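Local coordinates for ethylbenzene dehydrogenase alpha-subunit (Aromatoleum aromaticum, PDB 2IVF), which is the alpha-subunit of an enzyme of the molybdopterin oxidoreductase family and holds a molybdenum atom and an iron/sulfur cluster among its bound groups, at residues G168-S173 against M631-E636; D184-D189 against V602-S607; D211-D216 against H591-P596. All coordinates share one frame; numbering follows the deposited sequence.

Interaction 1 (G168-S173 against M631-E636). With MD1 (phosphoric acid 4-(2-amino-4-oxo-3,4,5,6,-tetrahydro-pteridin-6-yl)-2-hydroxy-3,4-dimercapto-but-3-en-yl ester guanylate ester), chain N.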
# COMPACT_ATOMS: atom_id res chain seq x y z
N GLY A 168 -1.85 18.05 -32.23
CA GLY A 168 -2.64 18.59 -33.35
C GLY A 168 -4.04 17.99 -33.44
O GLY A 168 -5.03 18.71 -33.63
N ASP A 169 -4.14 16.67 -33.30
CA ASP A 169 -5.47 16.03 -33.36
C ASP A 169 -6.30 16.48 -32.19
O ASP A 169 -7.50 16.70 -32.31
CB ASP A 169 -5.40 14.50 -33.30
CG ASP A 169 -4.81 13.88 -34.55
OD1 ASP A 169 -4.59 14.60 -35.55
OD2 ASP A 169 -4.57 12.66 -34.51
N ILE A 170 -5.67 16.57 -31.03
CA ILE A 170 -6.39 17.02 -29.85
C ILE A 170 -6.91 18.44 -30.05
O ILE A 170 -8.07 18.73 -29.73
CB ILE A 170 -5.51 16.96 -28.60
CG1 ILE A 170 -5.18 15.50 -28.28
CG2 ILE A 170 -6.23 17.65 -27.45
CD1 ILE A 170 -4.00 15.29 -27.32
N ALA A 171 -6.05 19.32 -30.55
CA ALA A 171 -6.43 20.70 -30.76
C ALA A 171 -7.55 20.84 -31.75
O ALA A 171 -8.47 21.63 -31.58
CB ALA A 171 -5.23 21.48 -31.26
N ASP A 172 -7.44 20.10 -32.84
CA ASP A 172 -8.53 20.10 -33.82
C ASP A 172 -9.85 19.65 -33.20
O ASP A 172 -10.90 20.20 -33.54
CB ASP A 172 -8.19 19.23 -35.00
CG ASP A 172 -7.40 19.96 -36.07
OD1 ASP A 172 -7.44 21.21 -36.16
OD2 ASP A 172 -6.73 19.25 -36.83
N SER A 173 -9.82 18.63 -32.35
CA SER A 173 -11.08 18.15 -31.75
C SER A 173 -11.67 19.22 -30.79
O SER A 173 -12.90 19.42 -30.72
CB SER A 173 -10.89 16.82 -31.05
OG SER A 173 -10.25 17.04 -29.80
N MET A 631 -13.23 12.83 -29.20
CA MET A 631 -11.83 12.70 -28.79
C MET A 631 -11.73 12.37 -27.34
O MET A 631 -12.23 13.10 -26.47
CB MET A 631 -11.07 14.00 -29.08
CG MET A 631 -9.69 14.11 -28.50
SD MET A 631 -8.56 12.87 -29.17
CE MET A 631 -8.54 13.37 -30.93
N ILE A 632 -10.99 11.30 -27.06
CA ILE A 632 -10.63 10.96 -25.73
C ILE A 632 -9.14 10.96 -25.73
O ILE A 632 -8.53 10.22 -26.51
CB ILE A 632 -11.13 9.56 -25.34
CG1 ILE A 632 -12.63 9.49 -25.55
CG2 ILE A 632 -10.73 9.28 -23.91
CD1 ILE A 632 -13.29 8.08 -25.32
N PHE A 633 -8.53 11.79 -24.89
CA PHE A 633 -7.08 11.79 -24.82
C PHE A 633 -6.63 11.73 -23.39
O PHE A 633 -7.29 12.23 -22.47
CB PHE A 633 -6.47 12.96 -25.58
CG PHE A 633 -6.73 14.33 -24.96
CD1 PHE A 633 -7.95 14.96 -25.14
CD2 PHE A 633 -5.75 14.98 -24.22
CE1 PHE A 633 -8.17 16.24 -24.62
CE2 PHE A 633 -6.00 16.24 -23.66
CZ PHE A 633 -7.20 16.86 -23.87
N ALA A 634 -5.50 11.07 -23.20
CA ALA A 634 -4.97 10.82 -21.89
C ALA A 634 -3.57 11.39 -21.80
O ALA A 634 -2.77 11.26 -22.74
CB ALA A 634 -4.93 9.35 -21.62
N LEU A 635 -3.30 11.99 -20.64
CA LEU A 635 -1.97 12.39 -20.25
C LEU A 635 -1.56 11.42 -19.18
O LEU A 635 -1.97 11.57 -18.02
CB LEU A 635 -1.94 13.80 -19.72
CG LEU A 635 -1.87 14.89 -20.77
CD1 LEU A 635 -3.21 15.02 -21.41
CD2 LEU A 635 -1.42 16.23 -20.13
N GLU A 636 -0.78 10.42 -19.59
CA GLU A 636 -0.46 9.30 -18.73
C GLU A 636 0.99 8.94 -18.69
O GLU A 636 1.76 9.13 -19.64
CB GLU A 636 -1.28 8.08 -19.19
CG GLU A 636 -2.54 7.79 -18.40
CD GLU A 636 -2.36 7.36 -16.98
OE1 GLU A 636 -1.20 7.23 -16.46
OE2 GLU A 636 -3.42 7.15 -16.35
PB MD1 N . -8.08 7.84 -9.78
O3B MD1 N . -6.90 6.79 -9.64
O1B MD1 N . -7.51 9.18 -9.46
O2B MD1 N . -8.93 7.59 -10.96
O3A MD1 N . -8.99 7.43 -8.55
C10 MD1 N . -8.83 8.00 -7.23
C11 MD1 N . -9.78 7.19 -6.37
O11 MD1 N . -9.06 5.93 -6.13
C12 MD1 N . -9.99 7.87 -5.04
S12 MD1 N . -8.95 9.10 -4.48
C13 MD1 N . -11.00 7.47 -4.19
S13 MD1 N . -11.23 8.18 -2.67
C14 MD1 N . -11.97 6.42 -4.54
N15 MD1 N . -12.04 5.25 -3.73
C16 MD1 N . -12.83 4.19 -4.08
C15 MD1 N . -12.93 3.15 -3.17
O14 MD1 N . -12.33 3.18 -2.06
N17 MD1 N . -13.66 2.09 -3.60
C17 MD1 N . -14.32 2.09 -4.83
N16 MD1 N . -15.02 1.00 -5.13
N18 MD1 N . -14.23 3.14 -5.67
C20 MD1 N . -13.51 4.17 -5.30
N8 MD1 N . -13.47 5.26 -6.11
C7 MD1 N . -12.66 6.43 -5.89
PA MD1 N . -6.11 5.88 -10.70
O1A MD1 N . -4.79 5.59 -10.05
O2A MD1 N . -6.96 4.72 -11.04
O5' MD1 N . -5.90 6.76 -12.00
C5' MD1 N . -4.97 7.83 -11.89
C4' MD1 N . -4.03 7.78 -13.03
O4' MD1 N . -3.07 8.77 -12.71
C1' MD1 N . -1.86 8.31 -13.32
N9 MD1 N . -0.64 8.94 -12.81
C4 MD1 N . 0.04 9.86 -13.48
N3 MD1 N . -0.23 10.42 -14.69
C2 MD1 N . 0.58 11.35 -15.19
N2 MD1 N . 0.32 11.93 -16.39
N1 MD1 N . 1.73 11.67 -14.48
C6 MD1 N . 2.06 11.14 -13.26
O6 MD1 N . 3.07 11.54 -12.68
C5 MD1 N . 1.17 10.19 -12.72
N7 MD1 N . 1.14 9.46 -11.62
C8 MD1 N . 0.03 8.71 -11.68
C2' MD1 N . -1.83 6.82 -13.02
O2' MD1 N . -1.03 6.05 -13.96
C3' MD1 N . -3.31 6.42 -13.02
O3' MD1 N . -3.68 5.66 -14.20

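Interaction 2 (D184-D189 against V602-S607). With MD1 (phosphoric acid 4-(2-amino-4-oxo-3,4,5,6,-tetrahydro-pteridin-6-yl)-2-hydroxy-3,4-dimercapto-but-3-en-yl ester guanylate ester), chain N.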
# COMPACT_ATOMS: atom_id res chain seq x y z
N ASP A 184 -18.81 24.18 -23.57
CA ASP A 184 -19.40 23.05 -22.82
C ASP A 184 -19.03 21.65 -23.35
O ASP A 184 -19.23 20.65 -22.64
CB ASP A 184 -20.93 23.21 -22.71
CG ASP A 184 -21.38 23.81 -21.37
OD1 ASP A 184 -20.50 24.20 -20.55
OD2 ASP A 184 -22.63 23.86 -21.12
N GLY A 185 -18.45 21.57 -24.54
CA GLY A 185 -18.07 20.28 -25.14
C GLY A 185 -16.81 19.61 -24.60
O GLY A 185 -16.58 18.43 -24.88
N PHE A 186 -16.03 20.36 -23.82
CA PHE A 186 -14.75 19.91 -23.28
C PHE A 186 -14.92 19.61 -21.81
O PHE A 186 -15.44 20.44 -21.06
CB PHE A 186 -13.67 21.00 -23.42
CG PHE A 186 -12.32 20.58 -22.89
CD1 PHE A 186 -11.43 19.91 -23.70
CD2 PHE A 186 -11.91 20.93 -21.60
CE1 PHE A 186 -10.19 19.54 -23.22
CE2 PHE A 186 -10.67 20.53 -21.10
CZ PHE A 186 -9.81 19.85 -21.90
N ILE A 187 -14.48 18.41 -21.40
CA ILE A 187 -14.58 17.97 -20.03
C ILE A 187 -13.25 17.47 -19.60
O ILE A 187 -12.72 16.54 -20.20
CB ILE A 187 -15.65 16.83 -19.86
CG1 ILE A 187 -16.96 17.30 -20.46
CG2 ILE A 187 -15.87 16.44 -18.36
CD1 ILE A 187 -17.99 16.27 -20.36
N LEU A 188 -12.68 18.12 -18.59
CA LEU A 188 -11.54 17.57 -17.89
C LEU A 188 -12.17 16.94 -16.66
O LEU A 188 -12.53 17.62 -15.70
CB LEU A 188 -10.55 18.66 -17.51
CG LEU A 188 -9.38 18.24 -16.62
CD1 LEU A 188 -8.69 16.96 -17.11
CD2 LEU A 188 -8.39 19.43 -16.53
N ASP A 189 -12.32 15.64 -16.70
CA ASP A 189 -13.16 14.96 -15.72
C ASP A 189 -12.39 14.74 -14.45
O ASP A 189 -11.59 13.82 -14.39
CB ASP A 189 -13.60 13.65 -16.31
CG ASP A 189 -14.60 12.90 -15.45
OD1 ASP A 189 -14.92 13.40 -14.33
OD2 ASP A 189 -15.05 11.82 -15.89
N VAL A 602 -15.14 16.28 -26.23
CA VAL A 602 -13.71 16.10 -25.95
C VAL A 602 -13.49 15.86 -24.47
O VAL A 602 -13.96 16.61 -23.61
CB VAL A 602 -12.90 17.30 -26.46
CG1 VAL A 602 -11.39 17.09 -26.20
CG2 VAL A 602 -13.15 17.49 -27.92
N TYR A 603 -12.75 14.80 -24.17
CA TYR A 603 -12.69 14.29 -22.83
C TYR A 603 -11.26 14.06 -22.53
O TYR A 603 -10.61 13.32 -23.23
CB TYR A 603 -13.47 12.99 -22.75
CG TYR A 603 -13.51 12.38 -21.39
CD1 TYR A 603 -12.49 11.52 -20.96
CD2 TYR A 603 -14.57 12.64 -20.52
CE1 TYR A 603 -12.54 10.94 -19.72
CE2 TYR A 603 -14.63 12.05 -19.29
CZ TYR A 603 -13.63 11.21 -18.89
OH TYR A 603 -13.68 10.63 -17.65
N MET A 604 -10.77 14.73 -21.49
CA MET A 604 -9.38 14.67 -21.12
C MET A 604 -9.20 13.82 -19.87
O MET A 604 -9.81 14.08 -18.84
CB MET A 604 -8.86 16.08 -20.87
CG MET A 604 -7.47 16.16 -20.37
SD MET A 604 -6.96 17.86 -20.43
CE MET A 604 -5.41 17.81 -19.54
N LEU A 605 -8.35 12.81 -19.99
CA LEU A 605 -7.95 11.95 -18.86
C LEU A 605 -6.62 12.45 -18.33
O LEU A 605 -5.62 12.46 -19.06
CB LEU A 605 -7.82 10.50 -19.32
CG LEU A 605 -9.07 9.73 -19.72
CD1 LEU A 605 -8.71 8.57 -20.64
CD2 LEU A 605 -9.74 9.24 -18.44
N LEU A 606 -6.62 12.89 -17.08
CA LEU A 606 -5.43 13.37 -16.40
C LEU A 606 -5.63 13.02 -14.93
O LEU A 606 -6.64 13.43 -14.33
CB LEU A 606 -5.28 14.87 -16.55
CG LEU A 606 -4.20 15.51 -15.66
CD1 LEU A 606 -2.76 15.02 -16.03
CD2 LEU A 606 -4.34 17.05 -15.79
N SER A 607 -4.73 12.20 -14.40
CA SER A 607 -4.83 11.73 -13.01
C SER A 607 -6.26 11.25 -12.66
O SER A 607 -6.82 11.53 -11.59
CB SER A 607 -4.34 12.80 -12.04
OG SER A 607 -3.06 13.27 -12.45
PB MD1 N . -8.08 7.84 -9.78
O3B MD1 N . -6.90 6.79 -9.64
O1B MD1 N . -7.51 9.18 -9.46
O2B MD1 N . -8.93 7.59 -10.96
O3A MD1 N . -8.99 7.43 -8.55
C10 MD1 N . -8.83 8.00 -7.23
C11 MD1 N . -9.78 7.19 -6.37
O11 MD1 N . -9.06 5.93 -6.13
C12 MD1 N . -9.99 7.87 -5.04
S12 MD1 N . -8.95 9.10 -4.48
C13 MD1 N . -11.00 7.47 -4.19
S13 MD1 N . -11.23 8.18 -2.67
C14 MD1 N . -11.97 6.42 -4.54
N15 MD1 N . -12.04 5.25 -3.73
C16 MD1 N . -12.83 4.19 -4.08
C15 MD1 N . -12.93 3.15 -3.17
O14 MD1 N . -12.33 3.18 -2.06
N17 MD1 N . -13.66 2.09 -3.60
C17 MD1 N . -14.32 2.09 -4.83
N16 MD1 N . -15.02 1.00 -5.13
N18 MD1 N . -14.23 3.14 -5.67
C20 MD1 N . -13.51 4.17 -5.30
N8 MD1 N . -13.47 5.26 -6.11
C7 MD1 N . -12.66 6.43 -5.89
PA MD1 N . -6.11 5.88 -10.70
O1A MD1 N . -4.79 5.59 -10.05
O2A MD1 N . -6.96 4.72 -11.04
O5' MD1 N . -5.90 6.76 -12.00
C5' MD1 N . -4.97 7.83 -11.89
C4' MD1 N . -4.03 7.78 -13.03
O4' MD1 N . -3.07 8.77 -12.71
C1' MD1 N . -1.86 8.31 -13.32
N9 MD1 N . -0.64 8.94 -12.81
C4 MD1 N . 0.04 9.86 -13.48
N3 MD1 N . -0.23 10.42 -14.69
C2 MD1 N . 0.58 11.35 -15.19
N2 MD1 N . 0.32 11.93 -16.39
N1 MD1 N . 1.73 11.67 -14.48
C6 MD1 N . 2.06 11.14 -13.26
O6 MD1 N . 3.07 11.54 -12.68
C5 MD1 N . 1.17 10.19 -12.72
N7 MD1 N . 1.14 9.46 -11.62
C8 MD1 N . 0.03 8.71 -11.68
C2' MD1 N . -1.83 6.82 -13.02
O2' MD1 N . -1.03 6.05 -13.96
C3' MD1 N . -3.31 6.42 -13.02
O3' MD1 N . -3.68 5.66 -14.20
O HOH W 1 -9.65 13.22 -16.29

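Interaction 3 (D211-D216 against H591-P596)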
# COMPACT_ATOMS: atom_id res chain seq x y z
N ASP A 211 -12.77 27.83 -20.51
CA ASP A 211 -14.09 27.70 -19.87
C ASP A 211 -14.71 26.32 -20.13
O ASP A 211 -15.88 26.20 -20.46
CB ASP A 211 -15.03 28.83 -20.33
CG ASP A 211 -16.33 28.84 -19.54
OD1 ASP A 211 -16.26 28.56 -18.34
OD2 ASP A 211 -17.40 29.06 -20.14
N GLY A 212 -13.87 25.30 -20.02
CA GLY A 212 -14.33 23.91 -20.11
C GLY A 212 -14.99 23.51 -18.81
O GLY A 212 -15.09 24.31 -17.89
N VAL A 213 -15.43 22.25 -18.74
CA VAL A 213 -16.19 21.75 -17.62
C VAL A 213 -15.28 20.83 -16.84
O VAL A 213 -14.62 19.98 -17.44
CB VAL A 213 -17.44 20.96 -18.08
CG1 VAL A 213 -18.20 20.49 -16.85
CG2 VAL A 213 -18.29 21.83 -19.00
N SER A 214 -15.16 21.05 -15.54
CA SER A 214 -14.33 20.20 -14.69
C SER A 214 -15.14 19.65 -13.50
O SER A 214 -15.24 20.28 -12.44
CB SER A 214 -13.09 20.94 -14.16
OG SER A 214 -12.50 21.82 -15.13
N PRO A 215 -15.77 18.49 -13.69
CA PRO A 215 -16.43 17.87 -12.57
C PRO A 215 -15.56 17.81 -11.32
O PRO A 215 -14.32 17.58 -11.40
CB PRO A 215 -16.75 16.48 -13.12
CG PRO A 215 -17.06 16.73 -14.55
CD PRO A 215 -16.04 17.76 -14.95
N ASP A 216 -16.19 18.10 -10.19
CA ASP A 216 -15.47 18.24 -8.87
C ASP A 216 -14.76 16.97 -8.45
O ASP A 216 -15.40 15.95 -8.27
CB ASP A 216 -16.49 18.60 -7.81
CG ASP A 216 -15.89 19.04 -6.51
OD1 ASP A 216 -15.05 18.31 -5.94
OD2 ASP A 216 -16.30 20.12 -6.03
N HIS A 591 -23.82 25.12 -12.29
CA HIS A 591 -23.69 23.78 -11.68
C HIS A 591 -23.99 22.66 -12.67
O HIS A 591 -23.37 21.64 -12.67
CB HIS A 591 -24.67 23.61 -10.49
CG HIS A 591 -24.46 24.60 -9.39
ND1 HIS A 591 -23.24 24.74 -8.75
CD2 HIS A 591 -25.29 25.51 -8.83
CE1 HIS A 591 -23.35 25.69 -7.82
NE2 HIS A 591 -24.58 26.18 -7.87
N ILE A 592 -25.01 22.84 -13.49
CA ILE A 592 -25.44 21.77 -14.37
C ILE A 592 -24.77 21.89 -15.75
O ILE A 592 -25.36 22.36 -16.68
CB ILE A 592 -26.96 21.73 -14.46
CG1 ILE A 592 -27.51 21.40 -13.06
CG2 ILE A 592 -27.40 20.66 -15.50
CD1 ILE A 592 -28.92 21.80 -12.82
N ARG A 593 -23.52 21.45 -15.83
CA ARG A 593 -22.70 21.55 -17.03
C ARG A 593 -22.00 20.21 -17.24
O ARG A 593 -21.71 19.52 -16.25
CB ARG A 593 -21.61 22.63 -16.87
CG ARG A 593 -22.13 24.02 -16.61
CD ARG A 593 -21.01 25.06 -16.54
NE ARG A 593 -20.26 25.19 -17.81
CZ ARG A 593 -19.00 25.62 -17.89
NH1 ARG A 593 -18.33 25.99 -16.79
NH2 ARG A 593 -18.38 25.69 -19.06
N PRO A 594 -21.79 19.82 -18.52
CA PRO A 594 -22.35 20.51 -19.68
C PRO A 594 -23.86 20.60 -19.61
O PRO A 594 -24.49 19.71 -19.07
CB PRO A 594 -21.98 19.63 -20.87
CG PRO A 594 -21.00 18.65 -20.41
CD PRO A 594 -20.99 18.64 -18.90
N ALA A 595 -24.43 21.67 -20.14
CA ALA A 595 -25.87 21.82 -20.12
C ALA A 595 -26.48 20.55 -20.77
O ALA A 595 -25.88 19.95 -21.67
CB ALA A 595 -26.28 23.08 -20.88
N PRO A 596 -27.66 20.10 -20.28
CA PRO A 596 -28.36 18.95 -20.87
C PRO A 596 -28.56 18.96 -22.38
O PRO A 596 -28.67 17.90 -22.98
CB PRO A 596 -29.69 18.95 -20.13
CG PRO A 596 -29.27 19.39 -18.75
CD PRO A 596 -28.38 20.58 -19.08

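Interaction 1 (G168-S173 against M631-E636)
I170 and F633 pack helix 163-181 against a mixed sheet, at strand 631-636. The CG2 methyl of I170 sits 3.7 Å from the centroid of the F633 ring and 12° off the ring normal. This is a CH-pi contact over the centre of one ring face. The longer branch of I170 touches the CG-CD2 side of the same ring, with CD1 of I170 3.6 Å from CD2 of F633. The two side chains cross at about a right angle.

M631 lies two residues earlier, and alternation along the strand turns it to the helix as well. Its CB is tight against S173, 3.2 Å from OG of S173 and 3.4 Å from CB of S173. The serine hydroxyl spends its proton inside the helix, with OG of S173 donating to O of I170 at 2.8 Å. This is a helix-on-sheet layer of an alpha/beta fold, and helix and strand run at 136° to each other. The M631 chain bends at chi2 and chi3, both 63°, and its CE ends 3.8 Å from O of D169. The D169 carboxylate itself turns to K148 in a salt bridge.

Past the helix, the strand leads to MD1. O of L635 accepts a nearly straight bond from N2 of MD1 at 2.8 Å. The E636 carboxylate takes both ribose hydroxyls: OE1 accepts from O2', and OE2 of E636 accepts from O3' of MD1 at 2.6 Å.

Interaction 2 (D184-D189 against V602-S607)
F186, I187 and L188 pair in parallel with V602, Y603 and M604, two neighbouring strands of the mixed sheet. V602 N donates to G185 O at 2.9 Å. I187 N donates to V602 O at 2.9 Å, and M604 N to I187 O at 3.0 Å.

F186, L188, V602 and M604 share one face of the sheet. F186, L188 and M604 meet helix 197-210 there, and V602 meets F633. CD1 of F186 touches CG1 of V602 at 3.8 Å. CG of M604 is anti to the backbone N and chi2 is also extended (169°), which carries SD to the F186 ring. SD of M604 lies 5.1 Å from the F186 ring centroid. It is a Met-aromatic contact at the ring edge, beside CZ. L188 runs side by side with M604 and points the same way, its CD1 3.6 Å from CG of M604. The same methyl also reaches CB of L606.

I187 and Y603 lie on the other face, where W549 of helix 546-553 touches both. Beyond L188 the strands part. D189 N is buried with no partner in the model. A water sits in the gap instead. It donates to D189 O and to M604 O, and accepts from L606 N. Past the strand's C-terminal end S607 belongs to the MD1 pocket, its O approaching O1B of MD1 to 3.2 Å.

OH of Y603 donates to OD2 of D189 at 2.5 Å. It comes to the anti side of the carboxylate, 20° out of its plane, and the carboxylate and ring planes are 81° apart. Q608 also bonds the tyrosine OH, and K614 forms a salt bridge with OD1 of D189. With a lysine on one oxygen and a phenol on the other, this buried carboxylate would be expected to stay charged.

Interaction 3 (D211-D216 against H591-P596)
D211 meets R593 through its backbone carbonyl. NH2 of R593 donates to O of D211 at 2.9 Å, with an N-H...O angle of 140°. The oxygen lies in the guanidinium plane, but the nitrogen stands well above the carbonyl plane, 45° out of it. S183 OG is a second partner of the same oxygen. The D211 side chain adds a long salt bridge, OD1 to NH2 of R593 at 3.6 Å. Its stronger partner is H713, bonded to OD2.

D211 has positive phi and is the C-prime residue of a Schellman motif that ends helix 197-210, with G212 N bonded to T207 O. The arginine thus meets the chain just past the helix end. O of G212 lies 3.8 Å from NH2 of R593, too far for a bond, and this buried oxygen has no partner in the model.

V213 carries the apolar part. Its CG2 sits 3.7 Å above the guanidinium plane of R593, offset toward the rim. Its other methyl, CG1, touches O of R593 at 3.7 Å and CD of P594 at 3.9 Å. P594 follows a cis peptide bond. V213 thus fits between the guanidinium and the cis peptide of R593-P594. The R593 chain bends at chi3 (62°), which turns NE out of line with the chain before it. NE forms a salt bridge with D184, whose other oxygen accepts from A595 N.

Next come S214 and P215, in a short strand beside strand 543-544. D216 then takes the N-cap position of helix 217-221, its OD1 accepting from V219 N.

How the interactions relate
From the N terminus the chain supplies the first halves in turn: helix 163-181, strand 186-188, then residues 211-216 after helix 197-210. It returns with the second halves in reverse order. Interaction 3 closes the innermost loop, of 374 residues. Interaction 2 encloses it, and interaction 1 encloses both, so the loops nest and none cross. Strands 602-606 and 631-636 are neighbours in the mixed sheet, which joins interactions 1 and 2 directly. Interaction 3 touches interaction 2 where V213 O probably accepts from L188 N, and where P215 CD packs on L188 O. Interactions 1 and 3 do not touch, their nearest atoms being about 10 Å apart.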